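Local coordinates for protein beta-N-acetylhexosaminidase (Arthrobacter aurescens, PDB 3RCN) that probably hydrolyses terminal non-reducing N-acetyl-D-hexosamine residues from N-acetyl-beta-D-hexosaminides, as a member of glycosyl hydrolase family 20, at residues Arg159-Val163 with Ala508-Glu512; Leu204-Ala209 with Val528-Lys532; Thr426-Tyr432 with Arg474-Glu480. The contacts are given in a common frame with arbitrary orientation. Numbering follows the deposited sequence.

Contact 1: Arg159-Val163 with Ala508-Glu512; sequences RFIEV and AMGVE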
loop_
_atom_site.group_PDB
_atom_site.type_symbol
_atom_site.label_atom_id
_atom_site.label_comp_id
_atom_site.label_asym_id
_atom_site.label_seq_id
_atom_site.Cartn_x
_atom_site.Cartn_y
_atom_site.Cartn_z
ATOM N N ARG A 159 -3.863 -0.566 4.941
ATOM C CA ARG A 159 -4.836 0.085 4.058
ATOM C C ARG A 159 -6.162 -0.656 4.030
ATOM O O ARG A 159 -7.233 -0.045 4.052
ATOM C CB ARG A 159 -4.282 0.232 2.641
ATOM C CG ARG A 159 -3.498 1.512 2.444
ATOM C CD ARG A 159 -4.403 2.602 1.923
ATOM N NE ARG A 159 -4.780 3.549 2.949
ATOM C CZ ARG A 159 -5.746 4.446 2.801
ATOM N NH1 ARG A 159 -6.426 4.496 1.670
ATOM N NH2 ARG A 159 -6.050 5.280 3.789
ATOM N N PHE A 160 -6.088 -1.979 3.977
ATOM C CA PHE A 160 -7.272 -2.812 4.118
ATOM C C PHE A 160 -7.987 -2.536 5.450
ATOM O O PHE A 160 -9.216 -2.466 5.502
ATOM C CB PHE A 160 -6.875 -4.283 4.015
ATOM C CG PHE A 160 -8.032 -5.242 4.132
ATOM C CD1 PHE A 160 -8.798 -5.562 3.017
ATOM C CD2 PHE A 160 -8.348 -5.828 5.354
ATOM C CE1 PHE A 160 -9.862 -6.434 3.119
ATOM C CE2 PHE A 160 -9.412 -6.707 5.462
ATOM C CZ PHE A 160 -10.168 -7.011 4.342
ATOM N N ILE A 161 -7.215 -2.363 6.520
ATOM C CA ILE A 161 -7.786 -2.088 7.841
ATOM C C ILE A 161 -8.481 -0.724 7.870
ATOM O O ILE A 161 -9.539 -0.568 8.476
ATOM C CB ILE A 161 -6.714 -2.140 8.948
ATOM C CG1 ILE A 161 -6.345 -3.590 9.254
ATOM C CG2 ILE A 161 -7.210 -1.440 10.203
ATOM C CD1 ILE A 161 -5.077 -3.752 10.079
ATOM N N GLU A 162 -7.886 0.253 7.194
ATOM C CA GLU A 162 -8.450 1.596 7.121
ATOM C C GLU A 162 -9.801 1.588 6.402
ATOM O O GLU A 162 -10.761 2.255 6.822
ATOM C CB GLU A 162 -7.468 2.527 6.405
ATOM C CG GLU A 162 -7.892 3.981 6.390
ATOM C CD GLU A 162 -7.574 4.718 7.688
ATOM O OE1 GLU A 162 -6.479 5.323 7.747
ATOM O OE2 GLU A 162 -8.414 4.707 8.631
ATOM N N VAL A 163 -9.872 0.827 5.312
ATOM C CA VAL A 163 -11.124 0.661 4.581
ATOM C C VAL A 163 -12.175 -0.074 5.421
ATOM O O VAL A 163 -13.368 0.224 5.325
ATOM C CB VAL A 163 -10.909 -0.066 3.242
ATOM C CG1 VAL A 163 -12.228 -0.315 2.557
ATOM C CG2 VAL A 163 -9.981 0.752 2.333
ATOM N N ALA A 508 -11.780 6.751 -3.822
ATOM C CA ALA A 508 -10.958 7.712 -3.109
ATOM C C ALA A 508 -9.982 7.031 -2.135
ATOM O O ALA A 508 -8.919 7.574 -1.831
ATOM C CB ALA A 508 -11.846 8.736 -2.384
HETATM N N MSE A 509 -10.344 5.844 -1.656
HETATM C CA MSE A 509 -9.517 5.116 -0.691
HETATM C C MSE A 509 -8.556 4.137 -1.363
HETATM O O MSE A 509 -7.880 3.355 -0.691
HETATM C CB MSE A 509 -10.387 4.378 0.335
HETATM C CG MSE A 509 -11.259 5.294 1.182
HETATM SE SE MSE A 509 -11.977 4.432 2.787
HETATM C CE MSE A 509 -10.384 4.560 3.910
ATOM N N GLY A 510 -8.520 4.159 -2.690
ATOM C CA GLY A 510 -7.604 3.317 -3.437
ATOM C C GLY A 510 -8.073 1.886 -3.638
ATOM O O GLY A 510 -7.272 0.988 -3.894
ATOM N N VAL A 511 -9.373 1.657 -3.545
ATOM C CA VAL A 511 -9.872 0.294 -3.620
ATOM C C VAL A 511 -10.350 -0.022 -5.028
ATOM O O VAL A 511 -11.303 0.589 -5.491
ATOM C CB VAL A 511 -11.060 0.093 -2.633
ATOM C CG1 VAL A 511 -11.617 -1.307 -2.749
ATOM C CG2 VAL A 511 -10.624 0.384 -1.209
ATOM N N GLU A 512 -9.712 -0.979 -5.699
ATOM C CA GLU A 512 -10.191 -1.360 -7.015
ATOM C C GLU A 512 -11.163 -2.517 -6.847
ATOM O O GLU A 512 -10.750 -3.651 -6.667
ATOM C CB GLU A 512 -9.032 -1.840 -7.908
ATOM C CG GLU A 512 -7.749 -0.993 -7.858
ATOM C CD GLU A 512 -6.686 -1.424 -8.891
ATOM O OE1 GLU A 512 -5.507 -1.579 -8.499
ATOM O OE2 GLU A 512 -7.025 -1.590 -10.089
#
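Met509, a selenomethionine here, lays its long side chain across one face of helix 154-166, its CE 3.6 Å from Glu162 CG and 4.1 Å from Val163 CG2. An unbranched, flexible residue suits this place, because the backbones stay well separated: even the nearest CA atoms, those of Val163 and Met509, are 7.1 Å apart. Val511 extends the apolar patch, its CG2 3.6 Å from Val163 CG2, and Phe472 packs against both valines. Between Met509 and Val511 the chain turns at Gly510, whose positive phi ends helix 491-508 in a Schellman motif; glycine adopts such angles without strain. The turn leaves Met509 O facing the edge of the Arg159 guanidinium, with NH1 3.0 Å from that oxygen. Glu162 makes only a long salt bridge to Arg159, 4.0 Å from OE1 to NH2, and pairs more firmly with Arg236. The chemistry implies a joint held mainly by apolar packing, with charged groups along its border, between a helix of the catalytic barrel and the end of helix 491-508.

Contact 2: Leu204-Ala209 with Val528-Lys532; sequences LGSWRA and VEGWK. With SO4 (sulfate ion), chain G.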
loop_
_atom_site.group_PDB
_atom_site.type_symbol
_atom_site.label_atom_id
_atom_site.label_comp_id
_atom_site.label_asym_id
_atom_site.label_seq_id
_atom_site.Cartn_x
_atom_site.Cartn_y
_atom_site.Cartn_z
ATOM N N LEU A 204 -1.663 -22.978 -9.952
ATOM C CA LEU A 204 -2.285 -21.965 -10.773
ATOM C C LEU A 204 -3.732 -22.372 -11.035
ATOM O O LEU A 204 -3.992 -23.306 -11.793
ATOM C CB LEU A 204 -1.518 -21.852 -12.092
ATOM C CG LEU A 204 -2.093 -20.854 -13.085
ATOM C CD1 LEU A 204 -2.162 -19.482 -12.420
ATOM C CD2 LEU A 204 -1.271 -20.839 -14.370
ATOM N N GLY A 205 -4.675 -21.660 -10.425
ATOM C CA GLY A 205 -6.070 -22.062 -10.490
ATOM C C GLY A 205 -6.371 -23.126 -9.448
ATOM O O GLY A 205 -5.592 -23.311 -8.511
ATOM N N SER A 206 -7.501 -23.815 -9.602
ATOM C CA SER A 206 -7.862 -24.924 -8.724
ATOM C C SER A 206 -6.743 -25.959 -8.702
ATOM O O SER A 206 -6.135 -26.217 -9.737
ATOM C CB SER A 206 -9.154 -25.585 -9.217
ATOM O OG SER A 206 -9.476 -26.738 -8.447
ATOM N N TRP A 207 -6.471 -26.551 -7.537
ATOM C CA TRP A 207 -5.460 -27.620 -7.455
ATOM C C TRP A 207 -5.832 -28.794 -8.366
ATOM O O TRP A 207 -4.978 -29.592 -8.760
ATOM C CB TRP A 207 -5.224 -28.099 -6.007
ATOM C CG TRP A 207 -6.430 -28.744 -5.383
ATOM C CD1 TRP A 207 -7.383 -28.132 -4.626
ATOM C CD2 TRP A 207 -6.818 -30.119 -5.480
ATOM N NE1 TRP A 207 -8.344 -29.035 -4.247
ATOM C CE2 TRP A 207 -8.021 -30.265 -4.757
ATOM C CE3 TRP A 207 -6.262 -31.245 -6.100
ATOM C CZ2 TRP A 207 -8.680 -31.490 -4.638
ATOM C CZ3 TRP A 207 -6.917 -32.458 -5.990
ATOM C CH2 TRP A 207 -8.116 -32.571 -5.263
ATOM N N ARG A 208 -7.109 -28.871 -8.721
ATOM C CA ARG A 208 -7.610 -29.946 -9.567
ATOM C C ARG A 208 -7.101 -29.891 -11.004
ATOM O O ARG A 208 -7.226 -30.862 -11.745
ATOM C CB ARG A 208 -9.138 -29.974 -9.537
ATOM C CG ARG A 208 -9.685 -30.452 -8.202
ATOM C CD ARG A 208 -11.167 -30.207 -8.053
ATOM N NE ARG A 208 -11.554 -30.332 -6.653
ATOM C CZ ARG A 208 -11.710 -31.496 -6.027
ATOM N NH1 ARG A 208 -12.061 -31.518 -4.745
ATOM N NH2 ARG A 208 -11.510 -32.639 -6.679
ATOM N N ALA A 209 -6.532 -28.761 -11.401
ATOM C CA ALA A 209 -5.994 -28.627 -12.747
ATOM C C ALA A 209 -4.525 -29.042 -12.777
ATOM O O ALA A 209 -3.925 -29.161 -13.841
ATOM C CB ALA A 209 -6.157 -27.192 -13.248
ATOM N N VAL A 528 -7.126 -19.754 -16.753
ATOM C CA VAL A 528 -6.842 -20.191 -15.395
ATOM C C VAL A 528 -8.072 -20.874 -14.856
ATOM O O VAL A 528 -9.097 -20.237 -14.642
ATOM C CB VAL A 528 -6.431 -19.015 -14.481
ATOM C CG1 VAL A 528 -6.193 -19.496 -13.057
ATOM C CG2 VAL A 528 -5.181 -18.321 -15.031
ATOM N N GLU A 529 -7.957 -22.184 -14.665
ATOM C CA GLU A 529 -9.079 -23.047 -14.322
ATOM C C GLU A 529 -9.539 -22.875 -12.888
ATOM O O GLU A 529 -8.737 -22.939 -11.964
ATOM C CB GLU A 529 -8.674 -24.504 -14.530
ATOM C CG GLU A 529 -9.394 -25.186 -15.677
ATOM C CD GLU A 529 -8.744 -26.498 -16.058
ATOM O OE1 GLU A 529 -8.983 -27.509 -15.360
ATOM O OE2 GLU A 529 -7.982 -26.510 -17.052
ATOM N N GLY A 530 -10.836 -22.665 -12.705
ATOM C CA GLY A 530 -11.415 -22.631 -11.376
ATOM C C GLY A 530 -12.143 -23.930 -11.091
ATOM O O GLY A 530 -11.939 -24.935 -11.780
ATOM N N TRP A 531 -12.952 -23.931 -10.037
ATOM C CA TRP A 531 -13.847 -25.048 -9.757
ATOM C C TRP A 531 -15.240 -24.522 -9.396
ATOM O O TRP A 531 -15.436 -23.974 -8.315
ATOM C CB TRP A 531 -13.268 -25.859 -8.600
ATOM C CG TRP A 531 -13.895 -27.202 -8.439
ATOM C CD1 TRP A 531 -14.663 -27.632 -7.393
ATOM C CD2 TRP A 531 -13.816 -28.297 -9.357
ATOM N NE1 TRP A 531 -15.060 -28.926 -7.606
ATOM C CE2 TRP A 531 -14.554 -29.357 -8.804
ATOM C CE3 TRP A 531 -13.189 -28.482 -10.593
ATOM C CZ2 TRP A 531 -14.684 -30.587 -9.443
ATOM C CZ3 TRP A 531 -13.319 -29.705 -11.224
ATOM C CH2 TRP A 531 -14.059 -30.742 -10.646
ATOM N N LYS A 532 -16.225 -24.775 -10.249
ATOM C CA LYS A 532 -17.533 -24.147 -10.088
ATOM C C LYS A 532 -18.495 -25.001 -9.284
ATOM O O LYS A 532 -18.820 -26.116 -9.681
ATOM C CB LYS A 532 -18.162 -23.846 -11.444
ATOM C CG LYS A 532 -17.481 -22.779 -12.258
ATOM C CD LYS A 532 -18.312 -22.464 -13.490
ATOM C CE LYS A 532 -17.563 -21.506 -14.424
ATOM N NZ LYS A 532 -18.332 -21.177 -15.661
HETATM S S SO4 G . -22.327 -21.541 -14.521
HETATM O O1 SO4 G . -21.275 -21.489 -15.537
HETATM O O2 SO4 G . -22.427 -20.270 -13.808
HETATM O O3 SO4 G . -23.601 -21.820 -15.175
HETATM O O4 SO4 G . -22.024 -22.596 -13.556
HETATM O O HOH W 1 -5.233 -23.403 -14.172
#
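This loop-to-tail contact on the periphery of the catalytic domain joins the loop between strands 198-199 and 217-218 to the C-terminal tail as it enters strand 531-532. One backbone hydrogen bond links them directly, Ser206 N to Glu529 O at 2.8 Å, and a water donates to Leu204 O and accepts from Glu529 N. Gly205 lets the two segments come this close: its CA lies 3.2 Å from Glu529 O, a CB would clash with that oxygen, and its backbone angles suit only glycine. Branched Val528 fills the space beside it, CG1 3.6 Å from Gly205 CA and 4.1 Å from Leu204 CD1. Ser206 OG accepts from Arg208 N at 3.2 Å, an ST turn that sets Arg208 over Trp531. There Arg208 CD sits 3.5 Å from the centroid of the six-membered ring, a CH-pi contact, while CZ stands 4.8 Å from that of the five-membered ring, over its face, a cation-pi interaction. Arg208 NE hydrogen-bonds a glycerol, probably from the crystallisation liquor, and its side chain is about 10 Å from that of Glu316, the predicted proton donor. The 204-209 loop thus lies near the predicted active site of a TIM barrel, whose loops shape the pocket.

Contact 3: Thr426-Tyr432 with Arg474-Glu480; sequences TTLQAVY and RLSAISE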
loop_
_atom_site.group_PDB
_atom_site.type_symbol
_atom_site.label_atom_id
_atom_site.label_comp_id
_atom_site.label_asym_id
_atom_site.label_seq_id
_atom_site.Cartn_x
_atom_site.Cartn_y
_atom_site.Cartn_z
ATOM N N THR A 426 -21.988 -16.017 -5.621
ATOM C CA THR A 426 -22.423 -15.216 -4.492
ATOM C C THR A 426 -22.420 -13.764 -4.929
ATOM O O THR A 426 -21.356 -13.141 -5.055
ATOM C CB THR A 426 -21.427 -15.351 -3.335
ATOM O OG1 THR A 426 -21.175 -16.739 -3.062
ATOM C CG2 THR A 426 -21.943 -14.622 -2.090
ATOM N N THR A 427 -23.605 -13.187 -5.071
ATOM C CA THR A 427 -23.683 -11.910 -5.755
ATOM C C THR A 427 -23.843 -10.778 -4.763
ATOM O O THR A 427 -24.026 -11.004 -3.563
ATOM C CB THR A 427 -24.877 -11.880 -6.724
ATOM O OG1 THR A 427 -26.097 -11.946 -5.976
ATOM C CG2 THR A 427 -24.816 -13.058 -7.681
ATOM N N LEU A 428 -23.830 -9.559 -5.283
ATOM C CA LEU A 428 -23.982 -8.380 -4.448
ATOM C C LEU A 428 -25.354 -8.378 -3.770
ATOM O O LEU A 428 -25.472 -8.067 -2.590
ATOM C CB LEU A 428 -23.802 -7.112 -5.281
ATOM C CG LEU A 428 -23.889 -5.831 -4.463
ATOM C CD1 LEU A 428 -22.782 -5.789 -3.402
ATOM C CD2 LEU A 428 -23.797 -4.643 -5.391
ATOM N N GLN A 429 -26.388 -8.728 -4.526
ATOM C CA GLN A 429 -27.742 -8.692 -4.004
ATOM C C GLN A 429 -27.973 -9.846 -3.022
ATOM O O GLN A 429 -28.538 -9.652 -1.950
ATOM C CB GLN A 429 -28.749 -8.726 -5.152
ATOM C CG GLN A 429 -30.210 -8.710 -4.732
ATOM C CD GLN A 429 -31.148 -8.855 -5.926
ATOM O OE1 GLN A 429 -32.363 -8.817 -5.778
ATOM N NE2 GLN A 429 -30.581 -9.021 -7.116
ATOM N N ALA A 430 -27.516 -11.039 -3.385
ATOM C CA ALA A 430 -27.669 -12.202 -2.523
ATOM C C ALA A 430 -27.079 -11.927 -1.140
ATOM O O ALA A 430 -27.710 -12.167 -0.118
ATOM C CB ALA A 430 -27.016 -13.422 -3.158
ATOM N N VAL A 431 -25.860 -11.409 -1.130
ATOM C CA VAL A 431 -25.141 -11.102 0.092
ATOM C C VAL A 431 -25.840 -10.000 0.895
ATOM O O VAL A 431 -25.728 -9.952 2.121
ATOM C CB VAL A 431 -23.692 -10.676 -0.258
ATOM C CG1 VAL A 431 -23.216 -9.527 0.611
ATOM C CG2 VAL A 431 -22.757 -11.864 -0.181
ATOM N N TYR A 432 -26.551 -9.110 0.204
ATOM C CA TYR A 432 -27.201 -7.992 0.878
ATOM C C TYR A 432 -28.477 -8.440 1.546
ATOM O O TYR A 432 -28.957 -7.808 2.486
ATOM C CB TYR A 432 -27.530 -6.871 -0.097
ATOM C CG TYR A 432 -28.161 -5.651 0.561
ATOM C CD1 TYR A 432 -27.413 -4.822 1.397
ATOM C CD2 TYR A 432 -29.496 -5.310 0.326
ATOM C CE1 TYR A 432 -27.976 -3.699 1.993
ATOM C CE2 TYR A 432 -30.070 -4.191 0.922
ATOM C CZ TYR A 432 -29.300 -3.389 1.750
ATOM O OH TYR A 432 -29.851 -2.281 2.346
ATOM N N ARG A 474 -19.045 -6.271 -2.527
ATOM C CA ARG A 474 -19.799 -7.119 -1.591
ATOM C C ARG A 474 -19.627 -6.767 -0.117
ATOM O O ARG A 474 -20.599 -6.695 0.612
ATOM C CB ARG A 474 -19.474 -8.597 -1.807
ATOM C CG ARG A 474 -20.081 -9.135 -3.075
ATOM C CD ARG A 474 -19.762 -10.591 -3.242
ATOM N NE ARG A 474 -18.349 -10.813 -3.499
ATOM C CZ ARG A 474 -17.818 -12.009 -3.715
ATOM N NH1 ARG A 474 -18.582 -13.098 -3.696
ATOM N NH2 ARG A 474 -16.524 -12.117 -3.948
ATOM N N LEU A 475 -18.395 -6.538 0.313
ATOM C CA LEU A 475 -18.119 -6.187 1.700
ATOM C C LEU A 475 -18.811 -4.877 2.135
ATOM O O LEU A 475 -19.028 -4.643 3.327
ATOM C CB LEU A 475 -16.608 -6.093 1.908
ATOM C CG LEU A 475 -16.132 -6.070 3.353
ATOM C CD1 LEU A 475 -16.834 -7.165 4.148
ATOM C CD2 LEU A 475 -14.616 -6.243 3.428
ATOM N N SER A 476 -19.154 -4.020 1.178
ATOM C CA SER A 476 -19.880 -2.799 1.504
ATOM C C SER A 476 -21.321 -3.128 1.879
ATOM O O SER A 476 -21.862 -2.589 2.850
ATOM C CB SER A 476 -19.860 -1.811 0.336
ATOM O OG SER A 476 -18.543 -1.391 0.038
ATOM N N ALA A 477 -21.940 -4.006 1.095
ATOM C CA ALA A 477 -23.298 -4.462 1.373
ATOM C C ALA A 477 -23.359 -5.260 2.691
ATOM O O ALA A 477 -24.270 -5.089 3.512
ATOM C CB ALA A 477 -23.800 -5.295 0.215
ATOM N N ILE A 478 -22.367 -6.123 2.884
ATOM C CA ILE A 478 -22.205 -6.867 4.124
ATOM C C ILE A 478 -22.050 -5.945 5.337
ATOM O O ILE A 478 -22.647 -6.190 6.380
ATOM C CB ILE A 478 -21.030 -7.866 4.012
ATOM C CG1 ILE A 478 -21.467 -9.091 3.212
ATOM C CG2 ILE A 478 -20.560 -8.310 5.369
ATOM C CD1 ILE A 478 -20.362 -9.752 2.424
ATOM N N SER A 479 -21.265 -4.881 5.213
ATOM C CA SER A 479 -21.081 -3.975 6.347
ATOM C C SER A 479 -22.420 -3.391 6.787
ATOM O O SER A 479 -22.616 -3.112 7.972
ATOM C CB SER A 479 -20.082 -2.850 6.035
ATOM O OG SER A 479 -20.644 -1.846 5.193
ATOM N N GLU A 480 -23.336 -3.211 5.833
ATOM C CA GLU A 480 -24.667 -2.692 6.143
ATOM C C GLU A 480 -25.516 -3.751 6.850
ATOM O O GLU A 480 -26.202 -3.473 7.837
ATOM C CB GLU A 480 -25.377 -2.189 4.882
ATOM C CG GLU A 480 -26.751 -1.612 5.175
ATOM C CD GLU A 480 -27.157 -0.473 4.245
ATOM O OE1 GLU A 480 -26.410 0.524 4.164
ATOM O OE2 GLU A 480 -28.230 -0.570 3.611
#
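Tyr432 OH donates a 2.7 Å hydrogen bond to Glu480 OE2, joining the ends of the two helical segments. The same carboxylate oxygen forms a salt bridge with Arg497, and OE1 accepts from Ala13 N, so the buried charge of Glu480 is well compensated. At the other end Arg474 NH1 gives Thr426 O a weak hydrogen bond of 3.1 Å, bent to 128° at the hydrogen; its main partners lie outside, His410 O for NH1 and Ala470 O for NH2. The long arginine side chain thus spans from its helix to the backbone just ahead of helix 428-432. Thr427, just before that helix, is its N-cap: its OG1 accepts from Ala430 N at 3.1 Å; a threonine hydroxyl is well placed to satisfy an amide that has no carbonyl partner in the first turn. The two helices run nearly parallel, their short axes 8.7 Å apart at a crossing angle of -18°. Both belong to the part of the chain that flanks barrel strand 449-456 in the TIM-barrel catalytic domain, one preceding it and one following. Small Ala477 permits the close approach: its CB meets Leu428 CD1 at 3.8 Å and Tyr432 CD1 at 3.8 Å, with Val431 CG1 a little farther off at 4.3 Å. Leu428 also reaches back over the start of the second helix, its CD1 3.7 Å from Arg474 CA. Helix 491-508 closes over this apolar seam, Phe494 stacking on the Tyr432 ring and touching Ala477 while Leu498 packs on Leu428.

How the contacts relate
All three contacts involve the TIM-barrel catalytic domain but lie in separate places. Contacts 1 and 3 are the nearer pair, their centres about 17 Å apart and nearest atoms about 5 Å, and helix 491-508 connects them: it packs on both segments of contact 3 and then ends in contact 1. Contact 2 stands farther out, its centre about 28 Å from contact 1 and 25 Å from contact 3. Along the chain the order is 159-163, 204-209, 426-432, 474-480, 508-512, 528-532, so contacts 1 and 2 alternate while contact 3 falls within the span of each. The C-terminal part thus returns to early barrel elements twice, first at a helix, then at a loop near the predicted active site.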